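Local coordinates for DUF4973 domain-containing protein (Bacteroides thetaiotaomicron, PDB 4QNI) that is of unknown function but probably acts as an auxiliary nutrient-binding lipoprotein built from two domains, at residues 251-254 with 255-259; 78-81 with 82-86; 143-146 with 147-150. All blocks are in the same frame, centred on the assembly; numbering follows the deposited sequence.

Interaction 1. Residues 251-254 with 255-259; sequences CDNA and EEIGF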
ATOM      1  N   CYS A 251       3.279 -43.760  10.725  1.00 47.74           N
ATOM      2  CA  CYS A 251       1.933 -43.223  10.732  1.00 48.94           C
ATOM      3  C   CYS A 251       1.125 -44.014  11.733  1.00 55.92           C
ATOM      4  O   CYS A 251       1.002 -45.227  11.582  1.00 56.66           O
ATOM      5  CB  CYS A 251       1.336 -43.296   9.333  1.00 49.87           C
ATOM      6  SG  CYS A 251      -0.314 -42.592   9.209  1.00 54.56           S
ATOM      7  N   ASP A 252       0.592 -43.341  12.768  1.00 54.71           N
ATOM      8  CA  ASP A 252      -0.174 -43.995  13.836  1.00 56.46           C
ATOM      9  C   ASP A 252      -1.517 -44.554  13.345  1.00 63.36           C
ATOM     10  O   ASP A 252      -1.996 -45.528  13.922  1.00 67.61           O
ATOM     11  CB  ASP A 252      -0.366 -43.049  15.026  1.00 58.33           C
ATOM     12  CG  ASP A 252       0.890 -42.870  15.864  1.00 71.90           C
ATOM     13  OD1 ASP A 252       1.772 -43.765  15.822  1.00 74.29           O
ATOM     14  OD2 ASP A 252       0.976 -41.860  16.596  1.00 77.97           O
ATOM     15  N   ASN A 253      -2.105 -43.985  12.279  1.00 58.70           N
ATOM     16  CA  ASN A 253      -3.327 -44.520  11.669  1.00 59.10           C
ATOM     17  C   ASN A 253      -3.005 -45.015  10.243  1.00 61.17           C
ATOM     18  O   ASN A 253      -3.741 -44.728   9.299  1.00 63.18           O
ATOM     19  CB  ASN A 253      -4.476 -43.488  11.682  1.00 57.56           C
ATOM     20  CG  ASN A 253      -4.200 -42.243  10.895  1.00 71.87           C
ATOM     21  OD1 ASN A 253      -3.077 -41.698  10.899  1.00 74.79           O
ATOM     22  ND2 ASN A 253      -5.215 -41.800  10.166  1.00 53.80           N
ATOM     23  N   ALA A 254      -1.912 -45.775  10.101  1.00 55.60           N
ATOM     24  CA  ALA A 254      -1.442 -46.347   8.826  1.00 55.55           C
ATOM     25  C   ALA A 254      -2.532 -47.128   8.053  1.00 64.51           C
ATOM     26  O   ALA A 254      -2.685 -46.913   6.843  1.00 64.35           O
ATOM     27  CB  ALA A 254      -0.264 -47.263   9.085  1.00 55.64           C
ATOM     28  N   GLU A 255      -3.281 -48.025   8.750  1.00 63.91           N
ATOM     29  CA  GLU A 255      -4.315 -48.879   8.144  1.00 66.77           C
ATOM     30  C   GLU A 255      -5.486 -48.082   7.550  1.00 68.68           C
ATOM     31  O   GLU A 255      -6.041 -48.485   6.526  1.00 68.77           O
ATOM     32  CB  GLU A 255      -4.866 -49.914   9.151  1.00 70.33           C
ATOM     33  CG  GLU A 255      -3.812 -50.776   9.832  1.00 86.98           C
ATOM     34  CD  GLU A 255      -2.954 -51.634   8.921  1.00125.78           C
ATOM     35  OE1 GLU A 255      -3.421 -52.721   8.509  1.00130.02           O
ATOM     36  OE2 GLU A 255      -1.805 -51.224   8.630  1.00124.07           O
ATOM     37  N   GLU A 256      -5.848 -46.967   8.184  1.00 63.20           N
ATOM     38  CA  GLU A 256      -6.946 -46.122   7.750  1.00 63.44           C
ATOM     39  C   GLU A 256      -6.651 -45.418   6.410  1.00 66.69           C
ATOM     40  O   GLU A 256      -7.526 -45.380   5.536  1.00 68.55           O
ATOM     41  CB  GLU A 256      -7.259 -45.091   8.842  1.00 64.04           C
ATOM     42  CG  GLU A 256      -8.505 -44.260   8.571  1.00 75.21           C
ATOM     43  CD  GLU A 256      -8.877 -43.237   9.627  1.00 98.51           C
ATOM     44  OE1 GLU A 256      -8.029 -42.920  10.493  1.00 89.12           O
ATOM     45  OE2 GLU A 256     -10.027 -42.744   9.578  1.00 99.38           O
ATOM     46  N   ILE A 257      -5.425 -44.877   6.244  1.00 58.57           N
ATOM     47  CA  ILE A 257      -5.050 -44.097   5.067  1.00 55.21           C
ATOM     48  C   ILE A 257      -4.165 -44.911   4.100  1.00 58.07           C
ATOM     49  O   ILE A 257      -3.562 -44.355   3.174  1.00 56.06           O
ATOM     50  CB  ILE A 257      -4.413 -42.746   5.509  1.00 55.54           C
ATOM     51  CG1 ILE A 257      -3.045 -42.911   6.198  1.00 54.41           C
ATOM     52  CG2 ILE A 257      -5.395 -41.935   6.390  1.00 54.75           C
ATOM     53  CD1 ILE A 257      -2.173 -41.544   6.181  1.00 53.81           C
ATOM     54  N   GLY A 258      -4.144 -46.226   4.300  1.00 55.45           N
ATOM     55  CA  GLY A 258      -3.383 -47.164   3.476  1.00 55.71           C
ATOM     56  C   GLY A 258      -1.923 -46.793   3.316  1.00 56.38           C
ATOM     57  O   GLY A 258      -1.380 -46.859   2.212  1.00 54.33           O
ATOM     58  N   PHE A 259      -1.314 -46.316   4.414  1.00 52.49           N
ATOM     59  CA  PHE A 259       0.077 -45.873   4.481  1.00 50.23           C
ATOM     60  C   PHE A 259       0.987 -47.051   4.227  1.00 56.28           C
ATOM     61  O   PHE A 259       0.726 -48.156   4.712  1.00 57.44           O
ATOM     62  CB  PHE A 259       0.383 -45.200   5.838  1.00 50.15           C
ATOM     63  CG  PHE A 259       1.808 -44.725   6.008  1.00 49.41           C
ATOM     64  CD1 PHE A 259       2.217 -43.502   5.485  1.00 49.63           C
ATOM     65  CD2 PHE A 259       2.740 -45.501   6.688  1.00 50.77           C
ATOM     66  CE1 PHE A 259       3.534 -43.066   5.639  1.00 49.05           C
ATOM     67  CE2 PHE A 259       4.058 -45.052   6.853  1.00 51.53           C
ATOM     68  CZ  PHE A 259       4.443 -43.839   6.330  1.00 47.95           C
TER
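Cys251 and Phe259, at the two ends of this loop, meet over the face of the phenyl ring. Cys251 CB lies 3.8 Å from the centroid of the Phe259 ring and 17° off its normal, a CH-pi contact displaced toward the rim. The sulfur stands farther out: anti to the backbone N (chi1 -178°), SG meets the same ring only obliquely and also touches Ile257, SG 3.7 Å from CD1 of Ile257. Ala254 adds its methyl, CB 3.9 Å from Phe259 CB. Strand 234-240 continues this apolar cluster, Ile235 touching both Cys251 and Phe259.

On the polar side, Asn253 and Glu256 set amide and carboxylate planes almost perpendicular, 82° apart. Asn253 ND2 donates to Glu256 OE1 at 3.0 Å, nearly straight; the acceptor lies in the amide plane, whereas the donor approaches OE1 from above the carboxylate plane. ND2 also donates to the backbone O of Lys232, and these two bonds should fix the amide's rotation.

Two weak backbone bonds, from Glu256 N and Ile257 N, converge on Asn253 O. A firmer one runs from Phe259 N to Ala254 O at 2.9 Å, spanning five residues across Gly258, whose positive phi is one glycine takes up readily. The whole forms the connection of a beta-hairpin, joining neighbouring antiparallel strands 244-250 and 260-275 of the large C-terminal sheet.

Interaction 2. Residues 78-81 with 82-86; sequences NILN and YARYA
The Tyr85 ring reaches back to Asn81, one turn earlier on the helix, its plane turned 40° from the amide. Tyr85 CG stands anti to its own carbonyl carbon (chi1 -58°), which turns the ring that way. Ring atom CD2 of Tyr85 comes within 4.1 Å of Asn81 OD1, while one ring face carries Arg84 CB, offset toward the rim. The Tyr82 ring is covered on one face by Ala86 CA, 3.9 Å above the plane and over its centre, where the chain leaves the helix. The guanidinium of Arg84 is met obliquely: its NH1 lies 3.5 Å from Leu80 CD1, the two side chains running side by side in the same direction.

Four successive i to i+4 backbone bonds underlie these contacts; the last, Tyr85 N to Asn81 O, measures 2.8 Å. Ala86 N still donates to Tyr82 O, although Ala86 itself has positive phi (49°).

Asn81 OD1 accepts from Tyr93 N, and Tyr85 OH bonds Lys135 NZ, tying the end of helix 74-85 to strands 93-95 and 135-142. Leu80 and Arg84 rest on Val24 of strand 24-30, whereas Ile79 and Tyr82 pack on Val56 and Pro53 of the second subunit.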
ATOM      1  N   ASN A  78     -11.829 -15.715  19.569  1.00 41.22           N
ATOM      2  CA  ASN A  78     -13.119 -16.121  18.999  1.00 42.73           C
ATOM      3  C   ASN A  78     -13.519 -15.269  17.794  1.00 49.02           C
ATOM      4  O   ASN A  78     -13.863 -15.840  16.764  1.00 49.26           O
ATOM      5  CB  ASN A  78     -14.210 -16.082  20.044  1.00 43.01           C
ATOM      6  CG  ASN A  78     -14.080 -17.201  21.047  1.00 55.82           C
ATOM      7  OD1 ASN A  78     -13.388 -18.196  20.823  1.00 42.82           O
ATOM      8  ND2 ASN A  78     -14.720 -17.046  22.187  1.00 46.63           N
ATOM      9  N   ILE A  79     -13.437 -13.916  17.904  1.00 47.57           N
ATOM     10  CA  ILE A  79     -13.738 -12.989  16.789  1.00 48.40           C
ATOM     11  C   ILE A  79     -12.836 -13.341  15.598  1.00 53.03           C
ATOM     12  O   ILE A  79     -13.335 -13.545  14.490  1.00 52.35           O
ATOM     13  CB  ILE A  79     -13.587 -11.494  17.184  1.00 50.76           C
ATOM     14  CG1 ILE A  79     -14.347 -11.103  18.471  1.00 51.32           C
ATOM     15  CG2 ILE A  79     -13.850 -10.535  16.009  1.00 51.14           C
ATOM     16  CD1 ILE A  79     -15.770 -11.192  18.420  1.00 63.72           C
ATOM     17  N   LEU A  80     -11.518 -13.477  15.857  1.00 49.00           N
ATOM     18  CA  LEU A  80     -10.554 -13.775  14.817  1.00 48.43           C
ATOM     19  C   LEU A  80     -10.893 -15.103  14.141  1.00 51.16           C
ATOM     20  O   LEU A  80     -10.851 -15.163  12.914  1.00 50.96           O
ATOM     21  CB  LEU A  80      -9.112 -13.773  15.370  1.00 47.92           C
ATOM     22  CG  LEU A  80      -8.021 -14.169  14.345  1.00 53.02           C
ATOM     23  CD1 LEU A  80      -6.871 -13.211  14.351  1.00 52.78           C
ATOM     24  CD2 LEU A  80      -7.556 -15.532  14.593  1.00 55.57           C
ATOM     25  N   ASN A  81     -11.206 -16.164  14.922  1.00 47.43           N
ATOM     26  CA  ASN A  81     -11.554 -17.470  14.342  1.00 47.53           C
ATOM     27  C   ASN A  81     -12.802 -17.381  13.443  1.00 52.11           C
ATOM     28  O   ASN A  81     -12.777 -17.920  12.337  1.00 49.53           O
ATOM     29  CB  ASN A  81     -11.766 -18.532  15.421  1.00 43.69           C
ATOM     30  CG  ASN A  81     -10.500 -19.198  15.867  1.00 50.12           C
ATOM     31  OD1 ASN A  81      -9.581 -19.423  15.076  1.00 43.83           O
ATOM     32  ND2 ASN A  81     -10.428 -19.541  17.148  1.00 37.64           N
ATOM     33  N   TYR A  82     -13.874 -16.697  13.905  1.00 51.57           N
ATOM     34  CA  TYR A  82     -15.088 -16.590  13.093  1.00 55.18           C
ATOM     35  C   TYR A  82     -14.856 -15.724  11.856  1.00 60.61           C
ATOM     36  O   TYR A  82     -15.296 -16.105  10.768  1.00 60.06           O
ATOM     37  CB  TYR A  82     -16.317 -16.116  13.875  1.00 58.48           C
ATOM     38  CG  TYR A  82     -17.590 -16.554  13.179  1.00 67.09           C
ATOM     39  CD1 TYR A  82     -18.096 -17.843  13.347  1.00 70.75           C
ATOM     40  CD2 TYR A  82     -18.255 -15.704  12.291  1.00 69.97           C
ATOM     41  CE1 TYR A  82     -19.250 -18.263  12.673  1.00 74.34           C
ATOM     42  CE2 TYR A  82     -19.387 -16.125  11.594  1.00 72.69           C
ATOM     43  CZ  TYR A  82     -19.897 -17.397  11.806  1.00 80.90           C
ATOM     44  OH  TYR A  82     -21.029 -17.808  11.132  1.00 83.18           O
ATOM     45  N   ALA A  83     -14.100 -14.622  12.001  1.00 58.28           N
ATOM     46  CA  ALA A  83     -13.764 -13.719  10.893  1.00 59.41           C
ATOM     47  C   ALA A  83     -12.893 -14.403   9.840  1.00 62.49           C
ATOM     48  O   ALA A  83     -13.032 -14.129   8.654  1.00 64.54           O
ATOM     49  CB  ALA A  83     -13.046 -12.477  11.421  1.00 59.64           C
ATOM     50  N   ARG A  84     -12.011 -15.283  10.263  1.00 57.00           N
ATOM     51  CA  ARG A  84     -11.075 -15.942   9.373  1.00 56.14           C
ATOM     52  C   ARG A  84     -11.617 -17.247   8.760  1.00 59.32           C
ATOM     53  O   ARG A  84     -11.340 -17.525   7.586  1.00 59.16           O
ATOM     54  CB  ARG A  84      -9.786 -16.238  10.148  1.00 55.22           C
ATOM     55  CG  ARG A  84      -8.516 -16.099   9.335  1.00 70.15           C
ATOM     56  CD  ARG A  84      -7.639 -15.022   9.941  1.00 85.53           C
ATOM     57  NE  ARG A  84      -6.252 -15.463  10.107  1.00 94.65           N
ATOM     58  CZ  ARG A  84      -5.299 -14.732  10.678  1.00107.84           C
ATOM     59  NH1 ARG A  84      -5.572 -13.516  11.145  1.00 98.86           N
ATOM     60  NH2 ARG A  84      -4.065 -15.209  10.792  1.00 87.11           N
ATOM     61  N   TYR A  85     -12.324 -18.066   9.546  1.00 54.79           N
ATOM     62  CA  TYR A  85     -12.741 -19.380   9.068  1.00 55.09           C
ATOM     63  C   TYR A  85     -14.256 -19.634   9.084  1.00 59.94           C
ATOM     64  O   TYR A  85     -14.685 -20.687   8.607  1.00 59.73           O
ATOM     65  CB  TYR A  85     -12.031 -20.461   9.905  1.00 54.53           C
ATOM     66  CG  TYR A  85     -10.519 -20.356   9.852  1.00 55.62           C
ATOM     67  CD1 TYR A  85      -9.820 -20.642   8.681  1.00 57.38           C
ATOM     68  CD2 TYR A  85      -9.788 -19.961  10.968  1.00 55.31           C
ATOM     69  CE1 TYR A  85      -8.433 -20.536   8.622  1.00 55.77           C
ATOM     70  CE2 TYR A  85      -8.400 -19.857  10.921  1.00 55.80           C
ATOM     71  CZ  TYR A  85      -7.726 -20.155   9.747  1.00 63.92           C
ATOM     72  OH  TYR A  85      -6.357 -20.065   9.688  1.00 68.98           O
ATOM     73  N   ALA A  86     -15.052 -18.704   9.641  1.00 58.48           N
ATOM     74  CA  ALA A  86     -16.508 -18.820   9.760  1.00 61.45           C
ATOM     75  C   ALA A  86     -16.927 -20.195  10.354  1.00 68.03           C
ATOM     76  O   ALA A  86     -16.493 -20.525  11.452  1.00 66.08           O
ATOM     77  CB  ALA A  86     -17.181 -18.568   8.410  1.00 64.11           C
TER

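Interaction 3. Residues 143-146 with 147-150; sequences VDDA and SYNY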
ATOM      1  N   VAL A 143      -4.873  -5.471  30.533  1.00 55.60           N
ATOM      2  CA  VAL A 143      -6.139  -5.179  31.206  1.00 58.04           C
ATOM      3  C   VAL A 143      -6.193  -3.693  31.533  1.00 69.16           C
ATOM      4  O   VAL A 143      -5.219  -3.142  32.037  1.00 68.87           O
ATOM      5  CB  VAL A 143      -6.339  -6.068  32.467  1.00 61.13           C
ATOM      6  CG1 VAL A 143      -7.575  -5.655  33.269  1.00 61.19           C
ATOM      7  CG2 VAL A 143      -6.434  -7.523  32.071  1.00 59.93           C
ATOM      8  N   ASP A 144      -7.335  -3.054  31.245  1.00 71.37           N
ATOM      9  CA  ASP A 144      -7.548  -1.642  31.535  1.00 74.74           C
ATOM     10  C   ASP A 144      -8.481  -1.470  32.737  1.00 83.66           C
ATOM     11  O   ASP A 144      -9.473  -2.203  32.856  1.00 83.84           O
ATOM     12  CB  ASP A 144      -8.109  -0.915  30.295  1.00 77.06           C
ATOM     13  CG  ASP A 144      -7.263   0.258  29.835  1.00 89.64           C
ATOM     14  OD1 ASP A 144      -6.498   0.810  30.670  1.00 90.15           O
ATOM     15  OD2 ASP A 144      -7.398   0.659  28.659  1.00 98.00           O
ATOM     16  N   ASP A 145      -8.146  -0.524  33.644  1.00 83.11           N
ATOM     17  CA  ASP A 145      -8.966  -0.207  34.822  1.00 84.53           C
ATOM     18  C   ASP A 145      -8.660   1.192  35.348  1.00 90.14           C
ATOM     19  O   ASP A 145      -7.537   1.679  35.195  1.00 89.58           O
ATOM     20  CB  ASP A 145      -8.792  -1.244  35.948  1.00 86.59           C
ATOM     21  CG  ASP A 145     -10.002  -1.427  36.845  1.00 99.60           C
ATOM     22  OD1 ASP A 145     -11.122  -1.606  36.308  1.00100.79           O
ATOM     23  OD2 ASP A 145      -9.819  -1.468  38.078  1.00106.24           O
ATOM     24  N   ALA A 146      -9.679   1.832  35.973  1.00 88.26           N
ATOM     25  CA  ALA A 146      -9.600   3.173  36.564  1.00 89.38           C
ATOM     26  C   ALA A 146      -8.622   3.213  37.757  1.00 93.56           C
ATOM     27  O   ALA A 146      -7.973   4.243  37.976  1.00 93.92           O
ATOM     28  CB  ALA A 146     -10.980   3.621  37.006  1.00 90.90           C
ATOM     29  N   SER A 147      -8.508   2.081  38.498  1.00 89.46           N
ATOM     30  CA  SER A 147      -7.605   1.884  39.644  1.00 89.98           C
ATOM     31  C   SER A 147      -6.130   1.984  39.232  1.00 93.83           C
ATOM     32  O   SER A 147      -5.323   2.584  39.954  1.00 95.12           O
ATOM     33  CB  SER A 147      -7.831   0.516  40.287  1.00 92.59           C
ATOM     34  OG  SER A 147      -9.098  -0.041  39.984  1.00101.60           O
ATOM     35  N   TYR A 148      -5.796   1.377  38.063  1.00 87.37           N
ATOM     36  CA  TYR A 148      -4.457   1.276  37.471  1.00 85.62           C
ATOM     37  C   TYR A 148      -3.857   2.650  37.100  1.00 88.67           C
ATOM     38  O   TYR A 148      -4.567   3.554  36.640  1.00 87.77           O
ATOM     39  CB  TYR A 148      -4.480   0.363  36.221  1.00 84.48           C
ATOM     40  CG  TYR A 148      -5.057  -1.031  36.411  1.00 84.89           C
ATOM     41  CD1 TYR A 148      -5.203  -1.585  37.683  1.00 87.10           C
ATOM     42  CD2 TYR A 148      -5.398  -1.821  35.317  1.00 84.57           C
ATOM     43  CE1 TYR A 148      -5.753  -2.855  37.862  1.00 86.44           C
ATOM     44  CE2 TYR A 148      -5.913  -3.109  35.483  1.00 84.52           C
ATOM     45  CZ  TYR A 148      -6.101  -3.617  36.758  1.00 90.50           C
ATOM     46  OH  TYR A 148      -6.616  -4.880  36.932  1.00 90.06           O
ATOM     47  N   ASN A 149      -2.526   2.774  37.297  1.00 85.00           N
ATOM     48  CA  ASN A 149      -1.722   3.968  36.989  1.00 84.85           C
ATOM     49  C   ASN A 149      -1.178   3.873  35.541  1.00 83.91           C
ATOM     50  O   ASN A 149      -0.006   4.173  35.294  1.00 84.17           O
ATOM     51  CB  ASN A 149      -0.579   4.125  38.013  1.00 86.73           C
ATOM     52  N   TYR A 150      -2.055   3.446  34.595  1.00 75.62           N
ATOM     53  CA  TYR A 150      -1.768   3.261  33.170  1.00 72.82           C
ATOM     54  C   TYR A 150      -3.049   3.070  32.345  1.00 77.95           C
ATOM     55  O   TYR A 150      -4.140   2.872  32.898  1.00 78.25           O
ATOM     56  CB  TYR A 150      -0.831   2.056  32.965  1.00 70.54           C
ATOM     57  CG  TYR A 150      -1.478   0.690  33.109  1.00 68.07           C
ATOM     58  CD1 TYR A 150      -2.127   0.085  32.033  1.00 68.53           C
ATOM     59  CD2 TYR A 150      -1.375  -0.031  34.294  1.00 67.10           C
ATOM     60  CE1 TYR A 150      -2.656  -1.197  32.133  1.00 66.54           C
ATOM     61  CE2 TYR A 150      -1.902  -1.315  34.407  1.00 66.05           C
ATOM     62  CZ  TYR A 150      -2.534  -1.898  33.318  1.00 69.53           C
ATOM     63  OH  TYR A 150      -3.065  -3.161  33.408  1.00 65.79           O
TER
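Ser147 turns its hydroxyl back to Asp145, with OG donating to carboxylate atom OD2 at 2.5 Å, a distance so short that its exact value is doubtful. The backbone bends tightly here: Ala146 and Ser147 both have helical phi/psi, and Tyr148 N makes a weak 3.4 Å bond to Asp145 O, closing a beta-turn.

Tyr148 then turns one ring face to Asp145, the first residue of that turn. Asp145 CB sits over the centre of its ring, 3.5 Å from the centroid and 13° off the normal, a CH-pi contact. At the ring edge and in its plane is Val143 CG1, 3.8 Å from Tyr148 CE2. The His69 ring also stacks on Tyr148. An alanine in its place removes the ring, and would probably leave a gap beside Asp145 CB and Val143 CG1 and the His69 ring without its stacking partner.

Tyr150 brings its hydroxyl to the first residue of the loop: OH donates to Val143 O at 2.6 Å, lying in the carbonyl plane with a C=O...O angle of 152°. CG lies between the backbone N and carbonyl carbon (chi1 75°), which brings the ring back toward Val143. Ile13 of the third subunit packs on this tyrosine.

The same hydroxyl, gripped also by His69 N, probably pins the loop's start to strand 66-72, while the exposed Asp145-Ser147 bond is likely to depend more on solvent and ionisation.

The three contacts follow one another along the chain as interactions 2, 3 and 1, without touching. Interactions 2 and 3 are the nearer pair, centres 29 Å and nearest atoms about 16 Å apart, and they share framework: strand 66-72 meets interaction 3 and leads toward helix 74-85, while strand 135-142 supplies Lys135 to interaction 2 and runs into the loop 143-150. Both also meet other subunits, the second and the third respectively. Interaction 1 belongs to the C-terminal sheet, with centres 32 Å from interaction 2 and 54 Å from interaction 3, across the chain's centre; no other subunit touches it. None can be tied to a known ligand site.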